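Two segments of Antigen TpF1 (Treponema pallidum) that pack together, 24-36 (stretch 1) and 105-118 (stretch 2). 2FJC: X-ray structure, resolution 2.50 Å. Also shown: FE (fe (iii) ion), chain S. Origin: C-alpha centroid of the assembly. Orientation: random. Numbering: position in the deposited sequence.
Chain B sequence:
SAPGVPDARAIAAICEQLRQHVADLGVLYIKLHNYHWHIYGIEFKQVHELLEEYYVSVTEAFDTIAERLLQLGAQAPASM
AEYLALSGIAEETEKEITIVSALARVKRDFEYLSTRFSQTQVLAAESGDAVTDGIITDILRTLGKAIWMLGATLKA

Stretch 1, residues 24-36: DLGVLYIKLHNYH
Stretch 2, residues 105-118: RVKRDFEYLSTRFS

A salt bridge ties the two stretches together near their middle. Lys31 NZ donates to Asp109 OD2 at 2.7 Å. Lys31 is fully extended, all four chi angles t, so its ammonium group reaches across to the short acid. Lys31 is buried, and its charge is met by Asp109, which is partly exposed. Asp109 has chi1 m (-73°) and chi2 -23°. A second hydrogen bond lies at the start of stretch 1: Tyr112 OH donates to Asp24 OD2 at 3.1 Å. Asp24 has chi1 m and chi2 -21°; Tyr112 has chi1 t (159°) and chi2 -86°. The carboxylate oxygen lies at the ring edge, near its plane. Asp24 OD1 is satisfied elsewhere in the structure.

Both stretches are helical throughout, with phi/psi near -64/-41. N of residue i+4 bonds to O of residue i; the bonds from Ile30 N to Gly26 O (3.5 Å) and from His33 N to Tyr29 O (3.4 Å) are weak. The helices run nearly antiparallel, at 167°, and their axes approach to 11.5 Å. In register, Asp24 CA faces Leu113 CA at 7.8 Å, Leu28 CA faces Asp109 CA at 7.8 Å, and Leu32 CA faces Val106 CA at 7.6 Å.

Buried apolar side chains suit the packed space between. Leu113 (m, t) is central: its CD1 lies 3.6 Å from both Leu25 CD1 and Leu28 CD1. Leu28 has chi1 -138° and chi2 t. Its CD1 also meets the Phe110 ring edge, 3.7 Å from CE1. Leu25 (chi1 -98°, chi2 9°) sends CD2 to the edge of Phe117, 4.0 Å from CZ. Phe110 and Phe117 both have chi1 m, with chi2 -4° and -53°. Their CA-to-CB bonds point sideways, but the ends of their side chains come nearer.

At the other end, Val106 (m) is compact. Its CG1 lies 3.8 Å from Leu32 CD2 and 3.5 Å from Tyr35 CD2. Leu32 is m, t. Tyr35 (m, chi2 -43°) places OH 3.4 Å from Arg105 CD. The contact buries 579 Å², both sides summed.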

# COMPACT_ATOMS: atom_id res chain seq x y z
N ASP B 24 25.57 -1.36 -26.36
CA ASP B 24 26.26 -2.08 -25.30
C ASP B 24 25.29 -2.54 -24.23
O ASP B 24 25.39 -3.66 -23.74
CB ASP B 24 27.36 -1.20 -24.67
CG ASP B 24 28.57 -1.02 -25.58
OD1 ASP B 24 28.77 -1.84 -26.50
OD2 ASP B 24 29.34 -0.06 -25.37
N LEU B 25 24.35 -1.67 -23.86
CA LEU B 25 23.35 -2.01 -22.85
C LEU B 25 22.51 -3.17 -23.36
O LEU B 25 22.21 -4.11 -22.61
CB LEU B 25 22.44 -0.81 -22.56
CG LEU B 25 22.72 0.08 -21.34
CD1 LEU B 25 24.04 -0.25 -20.69
CD2 LEU B 25 22.69 1.53 -21.78
N GLY B 26 22.13 -3.11 -24.63
CA GLY B 26 21.33 -4.17 -25.22
C GLY B 26 22.04 -5.50 -25.12
O GLY B 26 21.46 -6.51 -24.70
N VAL B 27 23.32 -5.51 -25.48
CA VAL B 27 24.12 -6.72 -25.43
C VAL B 27 24.28 -7.20 -23.98
O VAL B 27 24.16 -8.39 -23.71
CB VAL B 27 25.51 -6.48 -26.06
CG1 VAL B 27 26.41 -7.67 -25.80
CG2 VAL B 27 25.37 -6.27 -27.57
N LEU B 28 24.53 -6.28 -23.07
CA LEU B 28 24.71 -6.63 -21.66
C LEU B 28 23.44 -7.24 -21.09
O LEU B 28 23.49 -8.17 -20.28
CB LEU B 28 25.04 -5.39 -20.85
CG LEU B 28 26.13 -5.54 -19.80
CD1 LEU B 28 25.97 -4.41 -18.81
CD2 LEU B 28 26.06 -6.88 -19.11
N TYR B 29 22.30 -6.70 -21.51
CA TYR B 29 21.00 -7.17 -21.06
C TYR B 29 20.86 -8.67 -21.25
O TYR B 29 20.46 -9.39 -20.33
CB TYR B 29 19.89 -6.45 -21.82
CG TYR B 29 18.50 -6.87 -21.39
CD1 TYR B 29 18.01 -6.54 -20.13
CD2 TYR B 29 17.67 -7.58 -22.25
CE1 TYR B 29 16.72 -6.91 -19.73
CE2 TYR B 29 16.38 -7.96 -21.87
CZ TYR B 29 15.91 -7.63 -20.61
OH TYR B 29 14.65 -8.01 -20.23
N ILE B 30 21.19 -9.14 -22.44
CA ILE B 30 21.09 -10.54 -22.73
C ILE B 30 22.22 -11.34 -22.09
O ILE B 30 22.02 -12.48 -21.66
CB ILE B 30 21.03 -10.75 -24.24
CG1 ILE B 30 19.65 -10.28 -24.72
CG2 ILE B 30 21.27 -12.21 -24.60
CD1 ILE B 30 19.48 -10.33 -26.21
N LYS B 31 23.39 -10.73 -22.00
CA LYS B 31 24.54 -11.39 -21.40
C LYS B 31 24.22 -11.68 -19.94
O LYS B 31 24.55 -12.75 -19.42
CB LYS B 31 25.76 -10.48 -21.52
CG LYS B 31 27.09 -11.13 -21.22
CD LYS B 31 28.24 -10.21 -21.65
CE LYS B 31 29.59 -10.81 -21.33
NZ LYS B 31 30.70 -9.92 -21.74
N LEU B 32 23.57 -10.73 -19.28
CA LEU B 32 23.21 -10.90 -17.88
C LEU B 32 22.22 -12.04 -17.71
O LEU B 32 22.22 -12.73 -16.69
CB LEU B 32 22.64 -9.60 -17.31
CG LEU B 32 23.67 -8.50 -17.10
CD1 LEU B 32 22.97 -7.18 -16.80
CD2 LEU B 32 24.60 -8.90 -15.96
N HIS B 33 21.35 -12.24 -18.70
CA HIS B 33 20.40 -13.34 -18.60
C HIS B 33 21.19 -14.64 -18.69
O HIS B 33 20.89 -15.60 -17.99
CB HIS B 33 19.36 -13.30 -19.73
CG HIS B 33 18.21 -12.38 -19.46
ND1 HIS B 33 18.31 -11.01 -19.54
CD2 HIS B 33 16.93 -12.65 -19.09
CE1 HIS B 33 17.14 -10.47 -19.23
NE2 HIS B 33 16.29 -11.44 -18.95
N ASN B 34 22.21 -14.65 -19.55
CA ASN B 34 23.04 -15.82 -19.71
C ASN B 34 23.56 -16.25 -18.33
O ASN B 34 23.38 -17.39 -17.93
CB ASN B 34 24.21 -15.51 -20.64
CG ASN B 34 24.93 -16.76 -21.09
OD1 ASN B 34 25.26 -17.62 -20.28
ND2 ASN B 34 25.20 -16.85 -22.38
N TYR B 35 24.20 -15.34 -17.60
CA TYR B 35 24.71 -15.68 -16.28
C TYR B 35 23.57 -16.03 -15.34
O TYR B 35 23.67 -16.95 -14.54
CB TYR B 35 25.52 -14.52 -15.70
CG TYR B 35 26.68 -14.11 -16.58
CD1 TYR B 35 27.48 -15.08 -17.19
CD2 TYR B 35 26.96 -12.77 -16.82
CE1 TYR B 35 28.53 -14.71 -18.00
CE2 TYR B 35 28.01 -12.39 -17.63
CZ TYR B 35 28.80 -13.37 -18.23
OH TYR B 35 29.83 -13.00 -19.06
N HIS B 36 22.49 -15.26 -15.45
CA HIS B 36 21.31 -15.46 -14.62
C HIS B 36 20.84 -16.91 -14.72
O HIS B 36 20.47 -17.53 -13.72
CB HIS B 36 20.21 -14.50 -15.10
CG HIS B 36 18.92 -14.61 -14.35
ND1 HIS B 36 18.80 -14.30 -13.01
CD2 HIS B 36 17.67 -14.92 -14.78
CE1 HIS B 36 17.53 -14.42 -12.65
NE2 HIS B 36 16.83 -14.79 -13.70
N ARG B 105 33.10 -11.19 -14.69
CA ARG B 105 32.83 -10.72 -16.03
C ARG B 105 31.86 -9.55 -16.06
O ARG B 105 32.06 -8.61 -16.83
CB ARG B 105 32.33 -11.87 -16.92
CG ARG B 105 33.37 -12.93 -17.11
CD ARG B 105 32.91 -14.08 -17.97
NE ARG B 105 33.83 -15.21 -17.82
CZ ARG B 105 33.66 -16.40 -18.39
NH1 ARG B 105 32.61 -16.63 -19.17
NH2 ARG B 105 34.54 -17.37 -18.16
N VAL B 106 30.81 -9.57 -15.24
CA VAL B 106 29.89 -8.43 -15.27
C VAL B 106 30.61 -7.22 -14.68
O VAL B 106 30.41 -6.10 -15.13
CB VAL B 106 28.54 -8.69 -14.50
CG1 VAL B 106 28.05 -10.08 -14.78
CG2 VAL B 106 28.70 -8.44 -13.02
N LYS B 107 31.47 -7.43 -13.69
CA LYS B 107 32.21 -6.32 -13.10
C LYS B 107 33.05 -5.67 -14.20
O LYS B 107 33.13 -4.45 -14.31
CB LYS B 107 33.12 -6.81 -11.97
CG LYS B 107 33.99 -5.73 -11.34
CD LYS B 107 34.71 -6.24 -10.11
CE LYS B 107 35.48 -5.14 -9.40
NZ LYS B 107 36.67 -4.73 -10.17
N ARG B 108 33.66 -6.51 -15.02
CA ARG B 108 34.51 -6.05 -16.11
C ARG B 108 33.68 -5.24 -17.12
O ARG B 108 34.11 -4.17 -17.57
CB ARG B 108 35.15 -7.26 -16.79
CG ARG B 108 36.46 -6.99 -17.53
CD ARG B 108 37.09 -8.30 -18.02
NE ARG B 108 37.28 -9.24 -16.91
CZ ARG B 108 37.22 -10.57 -17.04
NH1 ARG B 108 36.98 -11.12 -18.23
NH2 ARG B 108 37.37 -11.35 -15.96
N ASP B 109 32.49 -5.75 -17.46
CA ASP B 109 31.62 -5.05 -18.40
C ASP B 109 31.09 -3.74 -17.80
O ASP B 109 30.92 -2.74 -18.50
CB ASP B 109 30.45 -5.94 -18.84
CG ASP B 109 30.88 -7.05 -19.79
OD1 ASP B 109 31.93 -6.89 -20.46
OD2 ASP B 109 30.17 -8.07 -19.89
N PHE B 110 30.82 -3.76 -16.50
CA PHE B 110 30.33 -2.57 -15.83
C PHE B 110 31.42 -1.50 -15.87
O PHE B 110 31.15 -0.33 -16.10
CB PHE B 110 29.96 -2.88 -14.38
CG PHE B 110 28.59 -3.49 -14.21
CD1 PHE B 110 27.74 -3.66 -15.31
CD2 PHE B 110 28.12 -3.85 -12.94
CE1 PHE B 110 26.46 -4.18 -15.13
CE2 PHE B 110 26.84 -4.37 -12.76
CZ PHE B 110 26.01 -4.54 -13.86
N GLU B 111 32.67 -1.92 -15.64
CA GLU B 111 33.78 -0.99 -15.66
C GLU B 111 33.98 -0.44 -17.07
O GLU B 111 34.25 0.74 -17.25
CB GLU B 111 35.05 -1.67 -15.15
CG GLU B 111 34.96 -2.06 -13.68
CD GLU B 111 36.12 -2.94 -13.22
OE1 GLU B 111 36.49 -3.87 -13.95
OE2 GLU B 111 36.64 -2.70 -12.11
N TYR B 112 33.83 -1.30 -18.07
CA TYR B 112 33.97 -0.85 -19.44
C TYR B 112 32.89 0.19 -19.72
O TYR B 112 33.18 1.25 -20.28
CB TYR B 112 33.85 -2.03 -20.42
CG TYR B 112 33.47 -1.62 -21.83
CD1 TYR B 112 32.14 -1.46 -22.20
CD2 TYR B 112 34.45 -1.39 -22.80
CE1 TYR B 112 31.78 -1.09 -23.49
CE2 TYR B 112 34.11 -1.02 -24.10
CZ TYR B 112 32.77 -0.86 -24.44
OH TYR B 112 32.40 -0.46 -25.71
N LEU B 113 31.65 -0.09 -19.32
CA LEU B 113 30.56 0.87 -19.52
C LEU B 113 30.84 2.17 -18.78
O LEU B 113 30.59 3.26 -19.29
CB LEU B 113 29.22 0.32 -19.02
CG LEU B 113 28.47 -0.65 -19.94
CD1 LEU B 113 27.19 -1.10 -19.26
CD2 LEU B 113 28.16 0.05 -21.25
N SER B 114 31.36 2.05 -17.56
CA SER B 114 31.66 3.21 -16.75
C SER B 114 32.63 4.16 -17.45
O SER B 114 32.40 5.37 -17.48
CB SER B 114 32.24 2.77 -15.41
OG SER B 114 32.42 3.87 -14.54
N THR B 115 33.72 3.64 -18.01
CA THR B 115 34.67 4.51 -18.69
C THR B 115 34.01 5.10 -19.95
O THR B 115 34.23 6.27 -20.27
CB THR B 115 35.98 3.76 -19.05
OG1 THR B 115 35.71 2.79 -20.06
CG2 THR B 115 36.55 3.06 -17.83
N ARG B 116 33.21 4.31 -20.64
CA ARG B 116 32.55 4.82 -21.84
C ARG B 116 31.53 5.90 -21.48
O ARG B 116 31.46 6.93 -22.14
CB ARG B 116 31.89 3.69 -22.62
CG ARG B 116 32.91 2.70 -23.18
CD ARG B 116 32.65 2.40 -24.64
NE ARG B 116 32.71 3.61 -25.47
CZ ARG B 116 33.81 4.34 -25.64
NH1 ARG B 116 33.77 5.42 -26.41
NH2 ARG B 116 34.95 3.97 -25.06
N PHE B 117 30.76 5.68 -20.42
CA PHE B 117 29.76 6.66 -20.00
C PHE B 117 30.43 7.94 -19.53
O PHE B 117 29.91 9.03 -19.76
CB PHE B 117 28.88 6.11 -18.87
CG PHE B 117 27.80 5.18 -19.34
CD1 PHE B 117 26.92 5.55 -20.35
CD2 PHE B 117 27.64 3.93 -18.76
CE1 PHE B 117 25.90 4.69 -20.76
CE2 PHE B 117 26.63 3.07 -19.17
CZ PHE B 117 25.76 3.46 -20.17
N SER B 118 31.57 7.81 -18.86
CA SER B 118 32.29 8.98 -18.38
C SER B 118 32.70 9.89 -19.53
O SER B 118 32.68 11.11 -19.40
CB SER B 118 33.52 8.56 -17.58
OG SER B 118 33.17 8.15 -16.28
FE FE S . 14.63 -15.58 -14.48